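Local coordinates for protein coatomer subunit delta (Saccharomyces cerevisiae, PDB 5FJZ) that binds tryptophan-based motifs of Dsl1 through its mu-homology domain and, as part of the coatomer, probably serves retrograde transport from Golgi to ER, at residues Pro10-Ile15 with Glu43-Asp48; Glu143-Leu148 with Asn200-Leu205; Glu149-Asp154 with Ile194-Ala199. All coordinates share one frame; numbering follows the deposited sequence. Where two conformers were deposited one is given.

Contact 1: residues Pro10-Ile15 with Glu43-Asp48; sequences PENNGI and ELRIND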
loop_
_atom_site.group_PDB
_atom_site.type_symbol
_atom_site.label_atom_id
_atom_site.label_comp_id
_atom_site.label_asym_id
_atom_site.label_seq_id
_atom_site.Cartn_x
_atom_site.Cartn_y
_atom_site.Cartn_z
ATOM N N PRO A 10 -10.253 -10.879 21.839
ATOM C CA PRO A 10 -10.699 -12.021 22.644
ATOM C C PRO A 10 -9.772 -12.302 23.821
ATOM O O PRO A 10 -8.580 -12.069 23.718
ATOM C CB PRO A 10 -10.623 -13.191 21.672
ATOM C CG PRO A 10 -10.442 -12.613 20.326
ATOM C CD PRO A 10 -9.898 -11.243 20.453
ATOM N N GLU A 11 -10.317 -12.756 24.942
ATOM C CA GLU A 11 -9.504 -13.078 26.109
ATOM C C GLU A 11 -8.816 -14.421 25.936
ATOM O O GLU A 11 -9.346 -15.348 25.331
ATOM C CB GLU A 11 -10.344 -13.108 27.392
ATOM C CG GLU A 11 -9.541 -13.498 28.649
ATOM C CD GLU A 11 -10.321 -13.323 29.952
ATOM O OE1 GLU A 11 -11.495 -12.856 29.914
ATOM O OE2 GLU A 11 -9.750 -13.677 31.012
ATOM N N ASN A 12 -7.598 -14.472 26.414
ATOM C CA ASN A 12 -6.761 -15.640 26.368
ATOM C C ASN A 12 -6.590 -16.093 27.789
ATOM O O ASN A 12 -6.131 -15.316 28.617
ATOM C CB ASN A 12 -5.403 -15.269 25.752
ATOM C CG ASN A 12 -4.435 -16.450 25.587
ATOM O OD1 ASN A 12 -3.283 -16.280 25.175
ATOM N ND2 ASN A 12 -4.892 -17.656 25.884
ATOM N N ASN A 13 -6.887 -17.365 28.078
ATOM C CA ASN A 13 -6.737 -17.866 29.465
ATOM C C ASN A 13 -5.460 -18.693 29.686
ATOM O O ASN A 13 -5.207 -19.271 30.774
ATOM C CB ASN A 13 -8.027 -18.590 29.845
ATOM C CG ASN A 13 -9.243 -17.655 29.889
ATOM O OD1 ASN A 13 -9.206 -16.552 30.467
ATOM N ND2 ASN A 13 -10.315 -18.066 29.241
ATOM N N GLY A 14 -4.636 -18.734 28.640
ATOM C CA GLY A 14 -3.380 -19.448 28.619
ATOM C C GLY A 14 -2.861 -19.661 27.214
ATOM O O GLY A 14 -1.856 -19.050 26.762
ATOM N N ILE A 15 -3.528 -20.543 26.507
ATOM C CA ILE A 15 -3.339 -20.764 25.075
ATOM C C ILE A 15 -4.619 -20.418 24.348
ATOM O O ILE A 15 -5.687 -20.942 24.671
ATOM C CB ILE A 15 -2.965 -22.224 24.731
ATOM C CG1 ILE A 15 -1.575 -22.532 25.324
ATOM C CG2 ILE A 15 -2.916 -22.438 23.229
ATOM C CD1 ILE A 15 -1.101 -23.936 25.152
ATOM N N GLU A 43 -3.098 -18.765 13.983
ATOM C CA GLU A 43 -2.397 -17.908 14.913
ATOM C C GLU A 43 -2.451 -18.519 16.303
ATOM O O GLU A 43 -3.487 -19.065 16.747
ATOM C CB GLU A 43 -3.038 -16.540 14.974
ATOM C CG GLU A 43 -2.824 -15.728 13.720
ATOM C CD GLU A 43 -3.476 -14.356 13.773
ATOM O OE1 GLU A 43 -4.172 -14.030 14.754
ATOM O OE2 GLU A 43 -3.298 -13.605 12.814
ATOM N N LEU A 44 -1.338 -18.424 16.997
ATOM C CA LEU A 44 -1.190 -18.880 18.364
ATOM C C LEU A 44 -0.894 -17.710 19.293
ATOM O O LEU A 44 -0.013 -16.920 18.982
ATOM C CB LEU A 44 -0.009 -19.918 18.366
ATOM C CG LEU A 44 0.409 -20.489 19.709
ATOM C CD1 LEU A 44 -0.758 -21.220 20.315
ATOM C CD2 LEU A 44 1.619 -21.414 19.508
ATOM N N ARG A 45 -1.644 -17.596 20.383
ATOM C CA ARG A 45 -1.398 -16.653 21.453
ATOM C C ARG A 45 -1.150 -17.477 22.720
ATOM O O ARG A 45 -1.963 -18.346 23.121
ATOM C CB ARG A 45 -2.524 -15.715 21.650
ATOM C CG ARG A 45 -2.702 -14.592 20.633
ATOM C CD ARG A 45 -4.034 -13.875 20.800
ATOM N NE ARG A 45 -4.245 -13.340 22.148
ATOM C CZ ARG A 45 -5.393 -12.802 22.608
ATOM N NH1 ARG A 45 -6.433 -12.732 21.824
ATOM N NH2 ARG A 45 -5.494 -12.338 23.843
ATOM N N ILE A 46 -0.058 -17.172 23.379
ATOM C CA ILE A 46 0.265 -17.749 24.656
ATOM C C ILE A 46 0.574 -16.692 25.707
ATOM O O ILE A 46 1.358 -15.782 25.473
ATOM C CB ILE A 46 1.433 -18.716 24.551
ATOM C CG1 ILE A 46 1.077 -19.811 23.543
ATOM C CG2 ILE A 46 1.689 -19.366 25.906
ATOM C CD1 ILE A 46 2.183 -20.782 23.282
ATOM N N ASN A 47 -0.087 -16.770 26.859
ATOM C CA ASN A 47 0.126 -15.744 27.855
ATOM C C ASN A 47 0.515 -16.299 29.209
ATOM O O ASN A 47 0.602 -15.546 30.158
ATOM C CB ASN A 47 -1.063 -14.797 27.925
ATOM C CG ASN A 47 -2.282 -15.412 28.553
ATOM O OD1 ASN A 47 -2.293 -16.572 29.039
ATOM N ND2 ASN A 47 -3.277 -14.593 28.659
ATOM N N ASP A 48 0.849 -17.589 29.243
ATOM C CA ASP A 48 1.341 -18.279 30.476
ATOM C C ASP A 48 2.600 -19.008 30.132
ATOM O O ASP A 48 2.606 -19.932 29.309
ATOM C CB ASP A 48 0.235 -19.208 30.965
ATOM C CG ASP A 48 0.623 -20.061 32.203
ATOM O OD1 ASP A 48 1.813 -20.105 32.653
ATOM O OD2 ASP A 48 -0.326 -20.705 32.713
#
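Pro10 hands its carbonyl to Arg45: both terminal nitrogens of the guanidinium close on Pro10 O, NH1 at 2.9 Å and NH2 at 3.1 Å, and the oxygen lies near the guanidinium plane. NE of the same arginine, placed by a bend at chi3 (56°), forms a salt bridge with Asp101, so the group is fixed by partners on two different loops. Next, Glu11 turns its carbonyl to Arg229 of strand 220-229. Asn12 brings CB to 3.5 Å from Arg45 NH2, and Asn12 O takes a hydrogen bond of 2.9 Å from Asn47 ND2, which stands above the carbonyl plane. The amides of Asn12 and Asn47 meet tip to tip and stack, their planes 13° apart. At Gly14 the backbone pairing begins, with Asn47 N donating to Gly14 O at 2.9 Å. Ile15 then lies beside Ile46, both pointing the same way, and crosses Leu44, with Ile15 CG2 3.8 Å from Leu44 CD1. Ile15 and Ile46 form an antiparallel non-hydrogen-bonded pair at the open end of a beta hairpin, strands 15-27 and 33-46, in the large mixed sheet of the mu-homology domain.

Contact 2: residues Glu143-Leu148 with Asn200-Leu205; sequences EYESVL and NDAGAL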
loop_
_atom_site.group_PDB
_atom_site.type_symbol
_atom_site.label_atom_id
_atom_site.label_comp_id
_atom_site.label_asym_id
_atom_site.label_seq_id
_atom_site.Cartn_x
_atom_site.Cartn_y
_atom_site.Cartn_z
ATOM N N GLU A 143 -29.861 -11.230 -5.438
ATOM C CA GLU A 143 -30.185 -12.547 -4.938
ATOM C C GLU A 143 -28.991 -13.266 -4.455
ATOM O O GLU A 143 -27.972 -13.244 -5.046
ATOM C CB GLU A 143 -30.802 -13.393 -6.060
ATOM C CG GLU A 143 -32.239 -12.953 -6.255
ATOM C CD GLU A 143 -32.907 -13.621 -7.409
ATOM O OE1 GLU A 143 -32.188 -14.032 -8.367
ATOM O OE2 GLU A 143 -34.159 -13.730 -7.321
ATOM N N TYR A 144 -29.143 -13.845 -3.306
ATOM C CA TYR A 144 -28.073 -14.535 -2.616
ATOM C C TYR A 144 -28.511 -15.926 -2.164
ATOM O O TYR A 144 -29.700 -16.177 -1.869
ATOM C CB TYR A 144 -27.621 -13.702 -1.439
ATOM C CG TYR A 144 -28.706 -13.232 -0.474
ATOM C CD1 TYR A 144 -29.168 -14.048 0.553
ATOM C CD2 TYR A 144 -29.195 -11.949 -0.553
ATOM C CE1 TYR A 144 -30.195 -13.628 1.408
ATOM C CE2 TYR A 144 -30.162 -11.497 0.328
ATOM C CZ TYR A 144 -30.686 -12.343 1.279
ATOM O OH TYR A 144 -31.686 -11.882 2.154
ATOM N N GLU A 145 -27.548 -16.848 -2.096
ATOM C CA GLU A 145 -27.744 -18.149 -1.546
ATOM C C GLU A 145 -26.531 -18.552 -0.712
ATOM O O GLU A 145 -25.393 -18.501 -1.205
ATOM C CB GLU A 145 -27.957 -19.211 -2.645
ATOM C CG GLU A 145 -28.209 -20.567 -2.002
ATOM C CD GLU A 145 -28.908 -21.572 -2.873
ATOM O OE1 GLU A 145 -28.594 -21.624 -4.081
ATOM O OE2 GLU A 145 -29.773 -22.310 -2.308
ATOM N N SER A 146 -26.775 -18.862 0.545
ATOM C CA SER A 146 -25.784 -19.340 1.476
ATOM C C SER A 146 -25.663 -20.828 1.420
ATOM O O SER A 146 -26.678 -21.535 1.420
ATOM C CB SER A 146 -26.162 -18.966 2.878
ATOM O OG SER A 146 -25.247 -19.507 3.852
ATOM N N VAL A 147 -24.432 -21.316 1.424
ATOM C CA VAL A 147 -24.181 -22.727 1.698
ATOM C C VAL A 147 -23.569 -22.994 3.084
ATOM O O VAL A 147 -23.131 -24.064 3.398
ATOM C CB VAL A 147 -23.360 -23.356 0.557
ATOM C CG1 VAL A 147 -24.059 -23.145 -0.788
ATOM C CG2 VAL A 147 -21.950 -22.830 0.523
ATOM N N LEU A 148 -23.581 -22.006 3.954
ATOM C CA LEU A 148 -23.076 -22.209 5.271
ATOM C C LEU A 148 -24.083 -22.919 6.177
ATOM O O LEU A 148 -25.301 -22.796 5.978
ATOM C CB LEU A 148 -22.739 -20.857 5.907
ATOM C CG LEU A 148 -21.561 -20.166 5.248
ATOM C CD1 LEU A 148 -21.406 -18.805 5.887
ATOM C CD2 LEU A 148 -20.295 -20.961 5.448
ATOM N N ASN A 200 -27.969 -22.099 4.909
ATOM C CA ASN A 200 -28.464 -22.789 3.719
ATOM C C ASN A 200 -29.611 -22.123 2.952
ATOM O O ASN A 200 -30.231 -22.710 2.093
ATOM C CB ASN A 200 -28.753 -24.246 4.047
ATOM C CG ASN A 200 -27.480 -25.048 4.235
ATOM O OD1 ASN A 200 -27.211 -25.563 5.314
ATOM N ND2 ASN A 200 -26.681 -25.126 3.196
ATOM N N ASP A 201 -29.871 -20.858 3.245
ATOM C CA ASP A 201 -31.044 -20.210 2.698
ATOM C C ASP A 201 -30.691 -19.456 1.428
ATOM O O ASP A 201 -29.578 -18.954 1.302
ATOM C CB ASP A 201 -31.667 -19.252 3.764
ATOM C CG ASP A 201 -33.248 -19.291 3.772
ATOM O OD1 ASP A 201 -33.867 -20.372 3.527
ATOM O OD2 ASP A 201 -33.850 -18.225 4.062
ATOM N N ALA A 202 -31.696 -19.279 0.579
ATOM C CA ALA A 202 -31.679 -18.395 -0.534
ATOM C C ALA A 202 -32.685 -17.250 -0.310
ATOM O O ALA A 202 -33.802 -17.430 0.198
ATOM C CB ALA A 202 -31.960 -19.098 -1.789
ATOM N N GLY A 203 -32.250 -16.061 -0.590
ATOM C CA GLY A 203 -33.053 -14.874 -0.336
ATOM C C GLY A 203 -32.707 -13.786 -1.279
ATOM O O GLY A 203 -31.919 -13.961 -2.218
ATOM N N ALA A 204 -33.236 -12.598 -1.000
ATOM C CA ALA A 204 -33.083 -11.479 -1.916
ATOM C C ALA A 204 -33.167 -10.185 -1.196
ATOM O O ALA A 204 -33.935 -10.035 -0.170
ATOM C CB ALA A 204 -34.184 -11.529 -2.975
ATOM N N LEU A 205 -32.466 -9.224 -1.739
ATOM C CA LEU A 205 -32.625 -7.808 -1.317
ATOM C C LEU A 205 -33.019 -6.984 -2.518
ATOM O O LEU A 205 -32.291 -6.934 -3.526
ATOM C CB LEU A 205 -31.278 -7.299 -0.741
ATOM C CG LEU A 205 -31.175 -5.818 -0.418
ATOM C CD1 LEU A 205 -32.144 -5.417 0.672
ATOM C CD2 LEU A 205 -29.759 -5.395 0.062
HETATM O O HOH W 1 -31.368 -22.958 -0.113
#
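Tyr144 lays its ring flat over the backbone of Gly203, a cross-strand aromatic-glycine pair in the antiparallel sheet where strand 137-146 runs beside strand 202-210. CG of the tyrosine sits between its own backbone N and carbonyl carbon (chi1 52°), which sets CG on the side of the neighbouring strand; the ring beyond it lies over Gly203. Gly203 C lies 3.5 Å above the ring plane, over its centre, and Gly203 CA makes a CH-pi contact 4.0 Å from the centroid. Glycine carries no CB, so the ring can settle directly on the peptide; further out, Tyr144 CZ comes within 3.4 Å of Ala204 N, whose own hydrogen bond goes to Thr175. The backbones of Tyr144 and Gly203 form an antiparallel hydrogen-bonded pair: Tyr144 N donates to Gly203 O at 3.0 Å, and Gly203 N returns the bond to Tyr144 O at 2.9 Å. Tyr144 also packs on Ile194 and Leu123, on a buried face of the sheet.

The other face carries Glu143, Glu145, Ala202 and Ala204. Here the aliphatic part of Glu143 rests by an alanine methyl, CG to Ala204 CB 4.1 Å, and Glu145 reaches across Ala202 in its extended form. A water donates to Glu145 OE2 and lies unusually close to Asn200 O, so the bridge it suggests is doubtful in detail.

At the end of the strand Ser146 N donates to Asp201 O at 2.9 Å; beyond it the bond from Asn200 N to Leu148 O is weak. Ser146 OG, anti to its backbone N (chi1 176°), faces forward along the chain and accepts from Leu148 N at 3.0 Å, closing an ST turn.

Contact 3: residues Glu149-Asp154 with Ile194-Ala199; sequences ETELAD and ISKIAA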
loop_
_atom_site.group_PDB
_atom_site.type_symbol
_atom_site.label_atom_id
_atom_site.label_comp_id
_atom_site.label_asym_id
_atom_site.label_seq_id
_atom_site.Cartn_x
_atom_site.Cartn_y
_atom_site.Cartn_z
ATOM N N GLU A 149 -23.559 -23.608 7.182
ATOM C CA GLU A 149 -24.383 -24.302 8.215
ATOM C C GLU A 149 -24.760 -23.399 9.337
ATOM O O GLU A 149 -25.497 -23.808 10.238
ATOM C CB GLU A 149 -23.612 -25.489 8.816
ATOM C CG GLU A 149 -23.162 -26.550 7.857
ATOM C CD GLU A 149 -24.153 -27.694 7.698
ATOM O OE1 GLU A 149 -25.351 -27.491 7.447
ATOM O OE2 GLU A 149 -23.708 -28.859 7.863
ATOM N N THR A 150 -24.239 -22.182 9.336
ATOM C CA THR A 150 -24.603 -21.234 10.386
ATOM C C THR A 150 -25.075 -19.974 9.715
ATOM O O THR A 150 -24.859 -19.787 8.520
ATOM C CB THR A 150 -23.429 -20.934 11.348
ATOM O OG1 THR A 150 -22.365 -20.333 10.611
ATOM C CG2 THR A 150 -22.910 -22.220 12.023
ATOM N N GLU A 151 -25.783 -19.152 10.474
ATOM C CA GLU A 151 -26.356 -17.914 9.966
ATOM C C GLU A 151 -25.220 -16.903 9.727
ATOM O O GLU A 151 -24.181 -16.941 10.414
ATOM C CB GLU A 151 -27.419 -17.373 10.930
ATOM C CG GLU A 151 -26.933 -16.892 12.307
ATOM C CD GLU A 151 -27.866 -15.848 12.920
ATOM O OE1 GLU A 151 -29.112 -15.978 12.740
ATOM O OE2 GLU A 151 -27.344 -14.861 13.527
ATOM N N LEU A 152 -25.394 -16.024 8.735
ATOM C CA LEU A 152 -24.577 -14.826 8.644
ATOM C C LEU A 152 -25.409 -13.657 9.168
ATOM O O LEU A 152 -26.570 -13.459 8.731
ATOM C CB LEU A 152 -24.176 -14.546 7.218
ATOM C CG LEU A 152 -23.185 -15.471 6.558
ATOM C CD1 LEU A 152 -23.047 -15.114 5.113
ATOM C CD2 LEU A 152 -21.840 -15.378 7.261
ATOM N N ALA A 153 -24.845 -12.910 10.112
ATOM C CA ALA A 153 -25.546 -11.782 10.701
ATOM C C ALA A 153 -24.966 -10.488 10.173
ATOM O O ALA A 153 -23.761 -10.444 9.840
ATOM C CB ALA A 153 -25.427 -11.821 12.205
ATOM N N ASP A 154 -25.795 -9.468 10.034
ATOM C CA ASP A 154 -25.322 -8.120 9.643
ATOM C C ASP A 154 -24.466 -8.123 8.405
ATOM O O ASP A 154 -23.335 -7.565 8.374
ATOM C CB ASP A 154 -24.553 -7.466 10.841
ATOM C CG ASP A 154 -25.461 -7.226 12.061
ATOM O OD1 ASP A 154 -26.686 -7.106 11.905
ATOM O OD2 ASP A 154 -24.948 -7.141 13.186
ATOM N N ILE A 194 -28.440 -6.125 5.882
ATOM C CA ILE A 194 -29.460 -7.094 6.191
ATOM C C ILE A 194 -29.122 -7.768 7.517
ATOM O O ILE A 194 -27.958 -8.115 7.787
ATOM C CB ILE A 194 -29.622 -8.079 5.002
ATOM C CG1 ILE A 194 -30.863 -7.653 4.245
ATOM C CG2 ILE A 194 -29.821 -9.525 5.397
ATOM C CD1 ILE A 194 -30.783 -8.105 2.816
ATOM N N SER A 195 -30.124 -7.962 8.349
ATOM C CA SER A 195 -29.909 -8.507 9.692
ATOM C C SER A 195 -29.376 -9.911 9.750
ATOM O O SER A 195 -28.461 -10.192 10.521
ATOM C CB SER A 195 -31.224 -8.433 10.491
ATOM O OG SER A 195 -30.943 -7.971 11.785
ATOM N N LYS A 196 -29.911 -10.797 8.900
ATOM C CA LYS A 196 -29.517 -12.185 8.855
ATOM C C LYS A 196 -29.647 -12.801 7.470
ATOM O O LYS A 196 -30.606 -12.496 6.736
ATOM C CB LYS A 196 -30.456 -13.050 9.735
ATOM C CG LYS A 196 -30.392 -12.761 11.235
ATOM C CD LYS A 196 -31.506 -13.520 11.950
ATOM C CE LYS A 196 -31.949 -12.834 13.239
ATOM N NZ LYS A 196 -30.952 -12.997 14.337
ATOM N N ILE A 197 -28.772 -13.734 7.204
ATOM C CA ILE A 197 -28.900 -14.737 6.138
ATOM C C ILE A 197 -28.824 -16.101 6.804
ATOM O O ILE A 197 -27.752 -16.536 7.237
ATOM C CB ILE A 197 -27.857 -14.665 5.013
ATOM C CG1 ILE A 197 -27.917 -13.296 4.362
ATOM C CG2 ILE A 197 -28.131 -15.732 3.919
ATOM C CD1 ILE A 197 -26.871 -13.090 3.247
ATOM N N ALA A 198 -29.985 -16.770 6.885
ATOM C CA ALA A 198 -30.091 -18.055 7.534
ATOM C C ALA A 198 -29.214 -19.135 6.862
ATOM O O ALA A 198 -28.898 -19.057 5.659
ATOM C CB ALA A 198 -31.559 -18.511 7.536
ATOM N N ALA A 199 -28.762 -20.094 7.669
ATOM C CA ALA A 199 -28.002 -21.229 7.141
ATOM C C ALA A 199 -28.718 -21.843 5.965
ATOM O O ALA A 199 -29.944 -22.059 6.008
ATOM C CB ALA A 199 -27.792 -22.263 8.244
HETATM O O HOH W 2 -25.885 -18.279 6.195
HETATM O O HOH W 3 -29.177 -5.750 11.536
#
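Leu152 and Ile197 satisfy each other's backbone: Leu152 N donates to Ile197 O at 2.8 Å, and Ile197 N answers to Leu152 O at 2.7 Å. Two residues on, Asp154 N finds Ser195 O at 2.8 Å, approaching from above the carbonyl plane, 55° out of it. Weaker CA-H...O contacts fill in between, among them Lys196 CA to Leu152 O and Ala153 CA to Ser195 O. At one end a water lies within hydrogen-bonding distance of both Thr150 O and Ile197 O, so the Ile197 carbonyl may serve more than its strand partner; the Thr150 hydroxyl is taken by Glu226. At the other end a second water donates to Asp154 OD1 at 2.9 Å and is 2.8 Å from Ser195 OG.

Among the charged side chains, Glu151 and Lys196 cross obliquely on an exposed face, and their salt bridge is long, OE1 to NZ 3.8 Å, with OE1 nearer the aliphatic part of the lysine. Leu152 and Ile197 point to the buried face, where Ile197 packs on Val155. Past the pairing, Ala199 CB closes to 3.4 Å on Glu149 O.

With the chain turning corners at Asp154 and Ser195, this is a short two-stranded antiparallel ribbon linking two beta-sheets of the mu-homology domain.

Along the chain contact 1 closes first; contact 2 then opens, with contact 3 nested inside the loop it closes. Contacts 1 and 2 lie on opposite sides of the chain's centre, their centres about 35 Å apart, whereas the centres of contacts 2 and 3 are about 9 Å apart and the two contacts touch, Tyr144 packing on Ile197 and Leu205 on Ile194. Strand 137-146 leads through 152-153 into 155-159, and 190-194 returns through 196-197 into 202-210. Contact 3 therefore joins the four-stranded sheet of contact 2 to the nine-stranded one whose far part holds contact 1. The first segment of contacts 2 and 3, and both of contact 1, fall within the region that interacts with Dsl1.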